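Long-range contacts in O-succinylhomoserine sulfhydrylase (Mycobacterium tuberculosis, PDB 3NDN), which is predicted to catalyse the pyridoxal 5'-phosphate-dependent formation of L-homocysteine from O-succinyl-L-homoserine and hydrogen sulfide: residues Ala197-Asp202 with Leu216-Val221; Ala363-Thr368 with Gly398-Asp403. All coordinates share one frame; numbering follows the deposited sequence.

How the contacts relate
Contacts 1 and 2 are both buried, but they lie on opposite sides of the chain's centre. Their own centres are 32 Å apart, and their nearest atoms about 17 Å. They share no helix or strand. Contact 1 joins two neighbouring parallel strands inside the large mixed sheet, and no other subunit touches it. Contact 2 joins the loop before strand 366-368, in the smaller sheet, to the turn before the C-terminal helix 402-413, and a second subunit packs on it. The chemistry follows the place. Contact 1 combines strand ladder and valine packing with one aspartate at its start. Contact 2 is mostly polar, built round a serine and a glutamate.

Contact 1: residues Ala197-Asp202 with Leu216-Val221; sequences AKVVLD and LGVDVV
The side chain of D219 lies against the edge of strand 198-202 at its start and crosses the K198 chain at about a right angle. Its CG is beside its own backbone N (chi1 -58°), which turns the carboxylate to the V199 amide. V199 N gives D219 OD2 a nearly straight hydrogen bond of 2.9 Å, from the anti side and 26° out of the carboxylate plane. H193 of helix 185-194 also bonds OD2. D219 OD1 takes a water bond, and the same water reaches K198 NZ only weakly. Further on, V199 O takes V220 N at 3.1 Å and, weakly, D219 N. L201 N then donates to V220 O at 3.0 Å. The strands belong to a beta-alpha-beta unit, with helix 207-210 between them, in the seven-stranded sheet of a fold type I PLP enzyme. Strand 198-202 ends at D202, whose OD2 lies near the pyridine N1 of the cofactor-lysine at position 227. V200 and V220 lie side by side on one face, V200 CG2 against V220 CB at 4.0 Å. L201 and V221 point to the other face. There V218 CG1 touches both V199 O (3.5 Å) and L201 CB (3.9 Å), while helix 185-194 touches V218.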
loop_
_atom_site.group_PDB
_atom_site.type_symbol
_atom_site.label_atom_id
_atom_site.label_comp_id
_atom_site.label_asym_id
_atom_site.label_seq_id
_atom_site.Cartn_x
_atom_site.Cartn_y
_atom_site.Cartn_z
ATOM N N ALA A 197 27.424 18.357 28.874
ATOM C CA ALA A 197 26.117 17.885 28.354
ATOM C C ALA A 197 26.067 17.758 26.822
ATOM O O ALA A 197 26.817 18.439 26.114
ATOM C CB ALA A 197 24.990 18.807 28.842
ATOM N N LYS A 198 25.186 16.875 26.334
ATOM C CA LYS A 198 24.908 16.733 24.891
ATOM C C LYS A 198 23.639 17.511 24.529
ATOM O O LYS A 198 22.618 17.381 25.204
ATOM C CB LYS A 198 24.727 15.254 24.502
ATOM C CG LYS A 198 25.935 14.344 24.788
ATOM C CD LYS A 198 27.140 14.682 23.896
ATOM C CE LYS A 198 28.391 13.936 24.349
ATOM N NZ LYS A 198 29.495 13.999 23.340
ATOM N N VAL A 199 23.694 18.280 23.443
ATOM C CA VAL A 199 22.580 19.152 23.059
ATOM C C VAL A 199 21.627 18.471 22.063
ATOM O O VAL A 199 22.058 18.078 20.976
ATOM C CB VAL A 199 23.105 20.475 22.454
ATOM C CG1 VAL A 199 21.954 21.363 21.985
ATOM C CG2 VAL A 199 23.987 21.226 23.472
ATOM N N VAL A 200 20.347 18.342 22.432
ATOM C CA VAL A 200 19.309 17.758 21.538
ATOM C C VAL A 200 18.385 18.876 21.028
ATOM O O VAL A 200 17.685 19.508 21.819
ATOM C CB VAL A 200 18.454 16.626 22.236
ATOM C CG1 VAL A 200 17.461 15.954 21.239
ATOM C CG2 VAL A 200 19.345 15.555 22.855
ATOM N N LEU A 201 18.414 19.121 19.709
ATOM C CA LEU A 201 17.555 20.107 19.038
ATOM C C LEU A 201 16.372 19.426 18.331
ATOM O O LEU A 201 16.588 18.528 17.530
ATOM C CB LEU A 201 18.365 20.892 17.977
ATOM C CG LEU A 201 17.625 21.875 17.053
ATOM C CD1 LEU A 201 17.135 23.106 17.831
ATOM C CD2 LEU A 201 18.498 22.318 15.838
ATOM N N ASP A 202 15.150 19.866 18.641
ATOM C CA ASP A 202 13.916 19.481 17.919
ATOM C C ASP A 202 13.706 20.538 16.830
ATOM O O ASP A 202 13.394 21.689 17.140
ATOM C CB ASP A 202 12.744 19.422 18.934
ATOM C CG ASP A 202 11.364 19.251 18.288
ATOM O OD1 ASP A 202 11.163 19.634 17.111
ATOM O OD2 ASP A 202 10.454 18.741 18.992
ATOM N N LEU A 216 26.692 24.282 13.930
ATOM C CA LEU A 216 26.704 25.151 15.102
ATOM C C LEU A 216 27.087 24.379 16.371
ATOM O O LEU A 216 27.123 24.949 17.467
ATOM C CB LEU A 216 25.360 25.877 15.255
ATOM C CG LEU A 216 24.999 26.887 14.157
ATOM C CD1 LEU A 216 23.514 27.237 14.179
ATOM C CD2 LEU A 216 25.853 28.148 14.246
ATOM N N GLY A 217 27.387 23.089 16.202
ATOM C CA GLY A 217 27.877 22.245 17.289
ATOM C C GLY A 217 26.827 21.476 18.075
ATOM O O GLY A 217 27.113 20.975 19.169
ATOM N N VAL A 218 25.609 21.384 17.539
ATOM C CA VAL A 218 24.563 20.577 18.171
ATOM C C VAL A 218 24.989 19.099 18.049
ATOM O O VAL A 218 25.576 18.707 17.039
ATOM C CB VAL A 218 23.177 20.859 17.527
ATOM C CG1 VAL A 218 22.151 19.865 17.951
ATOM C CG2 VAL A 218 22.700 22.271 17.882
ATOM N N ASP A 219 24.713 18.295 19.078
ATOM C CA ASP A 219 25.134 16.888 19.102
ATOM C C ASP A 219 24.124 15.927 18.456
ATOM O O ASP A 219 24.516 14.925 17.857
ATOM C CB ASP A 219 25.420 16.443 20.540
ATOM C CG ASP A 219 26.496 17.302 21.206
ATOM O OD1 ASP A 219 27.695 17.009 21.004
ATOM O OD2 ASP A 219 26.129 18.284 21.896
ATOM N N VAL A 220 22.839 16.240 18.612
ATOM C CA VAL A 220 21.705 15.376 18.214
ATOM C C VAL A 220 20.576 16.229 17.641
ATOM O O VAL A 220 20.248 17.288 18.201
ATOM C CB VAL A 220 21.134 14.575 19.446
ATOM C CG1 VAL A 220 19.974 13.653 19.026
ATOM C CG2 VAL A 220 22.233 13.751 20.137
ATOM N N VAL A 221 19.979 15.783 16.526
ATOM C CA VAL A 221 18.804 16.458 15.974
ATOM C C VAL A 221 17.674 15.422 15.835
ATOM O O VAL A 221 17.925 14.271 15.424
ATOM C CB VAL A 221 19.108 17.161 14.601
ATOM C CG1 VAL A 221 17.852 17.758 14.006
ATOM C CG2 VAL A 221 20.169 18.255 14.782
HETATM O O HOH W 1 29.662 17.363 22.683
#

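Contact 2: residues Ala363-Thr368 with Gly398-Asp403; sequences AKSLVT and GLEDTD
The flat carboxylate of E400 has A363 O over one face, K364 CA on the same side near OE2, and S365 N at the edge of OE2. A363 O stands 3.4 Å from E400 OE1, two acceptors without a bond. S365 N meets the syn lone pair of E400 OE2 at 2.8 Å, in an almost straight bond (179°). S365 OG lies on the other side of the plane from A363 O and donates to E400 OE1 at 2.8 Å, 31° out of the plane. E400 reaches back because its chain bends at chi2 (93°). S365 OG also accepts from G398 N at 3.0 Å, so the hydroxyl links both ends of the G398-E400 turn. A363 O is taken up by L399 N at 2.9 Å. G398 CA adds a CA-H...O contact to A363 O at 3.3 Å; a CB there would point toward 363-368 and collide with that oxygen, so the approach depends on glycine. A363 CB packs on L399 CD1 at 3.7 Å. The turn leads into helix 402-413, which D401 N-caps, so the contact ties that helix to the loop before strand 366-368. R33 of the second subunit forms a salt bridge to E400 OE2. With these donors around it and a cationic partner, the buried E400 is probably ionised, and its charge would link the fold of one subunit to its neighbour.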
loop_
_atom_site.group_PDB
_atom_site.type_symbol
_atom_site.label_atom_id
_atom_site.label_comp_id
_atom_site.label_asym_id
_atom_site.label_seq_id
_atom_site.Cartn_x
_atom_site.Cartn_y
_atom_site.Cartn_z
ATOM N N ALA A 363 0.308 20.205 2.507
ATOM C CA ALA A 363 0.001 20.997 1.304
ATOM C C ALA A 363 -1.369 21.706 1.399
ATOM O O ALA A 363 -1.592 22.726 0.746
ATOM C CB ALA A 363 0.054 20.122 0.060
ATOM N N LYS A 364 -2.281 21.153 2.202
ATOM C CA LYS A 364 -3.564 21.809 2.515
ATOM C C LYS A 364 -3.367 22.821 3.647
ATOM O O LYS A 364 -2.822 22.473 4.706
ATOM C CB LYS A 364 -4.610 20.749 2.925
ATOM C CG LYS A 364 -5.086 19.822 1.779
ATOM C CD LYS A 364 -5.958 18.667 2.300
ATOM C CE LYS A 364 -6.563 17.801 1.177
ATOM N NZ LYS A 364 -5.565 17.279 0.177
ATOM N N SER A 365 -3.803 24.074 3.445
ATOM C CA SER A 365 -3.703 25.080 4.505
ATOM C C SER A 365 -4.727 24.822 5.615
ATOM O O SER A 365 -5.845 24.399 5.337
ATOM C CB SER A 365 -3.865 26.493 3.943
ATOM O OG SER A 365 -2.772 26.839 3.103
ATOM N N LEU A 366 -4.315 25.072 6.860
ATOM C CA LEU A 366 -5.108 24.771 8.071
ATOM C C LEU A 366 -5.081 25.929 9.105
ATOM O O LEU A 366 -4.100 26.691 9.172
ATOM C CB LEU A 366 -4.598 23.491 8.737
ATOM C CG LEU A 366 -4.299 22.237 7.910
ATOM C CD1 LEU A 366 -3.563 21.225 8.737
ATOM C CD2 LEU A 366 -5.581 21.619 7.343
ATOM N N VAL A 367 -6.142 26.038 9.923
ATOM C CA VAL A 367 -6.267 27.089 10.956
ATOM C C VAL A 367 -6.695 26.505 12.320
ATOM O O VAL A 367 -7.525 25.596 12.373
ATOM C CB VAL A 367 -7.211 28.258 10.503
ATOM C CG1 VAL A 367 -8.672 27.794 10.314
ATOM C CG2 VAL A 367 -7.157 29.428 11.473
ATOM N N THR A 368 -6.102 27.010 13.402
ATOM C CA THR A 368 -6.480 26.568 14.756
ATOM C C THR A 368 -6.506 27.711 15.805
ATOM O O THR A 368 -5.849 28.747 15.631
ATOM C CB THR A 368 -5.600 25.365 15.219
ATOM O OG1 THR A 368 -6.242 24.693 16.304
ATOM C CG2 THR A 368 -4.203 25.826 15.665
ATOM N N GLY A 398 0.091 26.100 3.189
ATOM C CA GLY A 398 0.330 25.011 2.248
ATOM C C GLY A 398 0.697 25.494 0.844
ATOM O O GLY A 398 1.491 26.425 0.682
ATOM N N LEU A 399 0.106 24.854 -0.163
ATOM C CA LEU A 399 0.497 25.029 -1.564
ATOM C C LEU A 399 -0.569 25.647 -2.472
ATOM O O LEU A 399 -0.331 25.838 -3.671
ATOM C CB LEU A 399 0.993 23.674 -2.140
ATOM C CG LEU A 399 2.293 23.089 -1.580
ATOM C CD1 LEU A 399 2.618 21.692 -2.170
ATOM C CD2 LEU A 399 3.481 24.033 -1.787
ATOM N N GLU A 400 -1.734 25.989 -1.922
ATOM C CA GLU A 400 -2.755 26.697 -2.714
ATOM C C GLU A 400 -2.221 28.075 -3.200
ATOM O O GLU A 400 -1.241 28.603 -2.647
ATOM C CB GLU A 400 -4.073 26.862 -1.935
ATOM C CG GLU A 400 -4.619 25.587 -1.284
ATOM C CD GLU A 400 -4.171 25.404 0.171
ATOM O OE1 GLU A 400 -3.058 25.821 0.534
ATOM O OE2 GLU A 400 -4.926 24.807 0.958
ATOM N N ASP A 401 -2.820 28.604 -4.269
ATOM C CA ASP A 401 -2.493 29.961 -4.763
ATOM C C ASP A 401 -2.519 30.985 -3.618
ATOM O O ASP A 401 -3.467 31.021 -2.844
ATOM C CB ASP A 401 -3.482 30.380 -5.862
ATOM C CG ASP A 401 -3.096 31.689 -6.541
ATOM O OD1 ASP A 401 -2.255 31.665 -7.461
ATOM O OD2 ASP A 401 -3.649 32.750 -6.171
ATOM N N THR A 402 -1.465 31.793 -3.500
ATOM C CA THR A 402 -1.361 32.772 -2.400
ATOM C C THR A 402 -2.514 33.787 -2.426
ATOM O O THR A 402 -3.027 34.201 -1.377
ATOM C CB THR A 402 0.019 33.494 -2.388
ATOM O OG1 THR A 402 1.066 32.515 -2.418
ATOM C CG2 THR A 402 0.179 34.350 -1.128
ATOM N N ASP A 403 -2.927 34.169 -3.630
ATOM C CA ASP A 403 -4.048 35.094 -3.809
ATOM C C ASP A 403 -5.385 34.507 -3.337
ATOM O O ASP A 403 -6.225 35.227 -2.816
ATOM C CB ASP A 403 -4.166 35.513 -5.285
ATOM C CG ASP A 403 -2.983 36.350 -5.765
ATOM O OD1 ASP A 403 -2.349 37.063 -4.942
ATOM O OD2 ASP A 403 -2.716 36.311 -6.990
#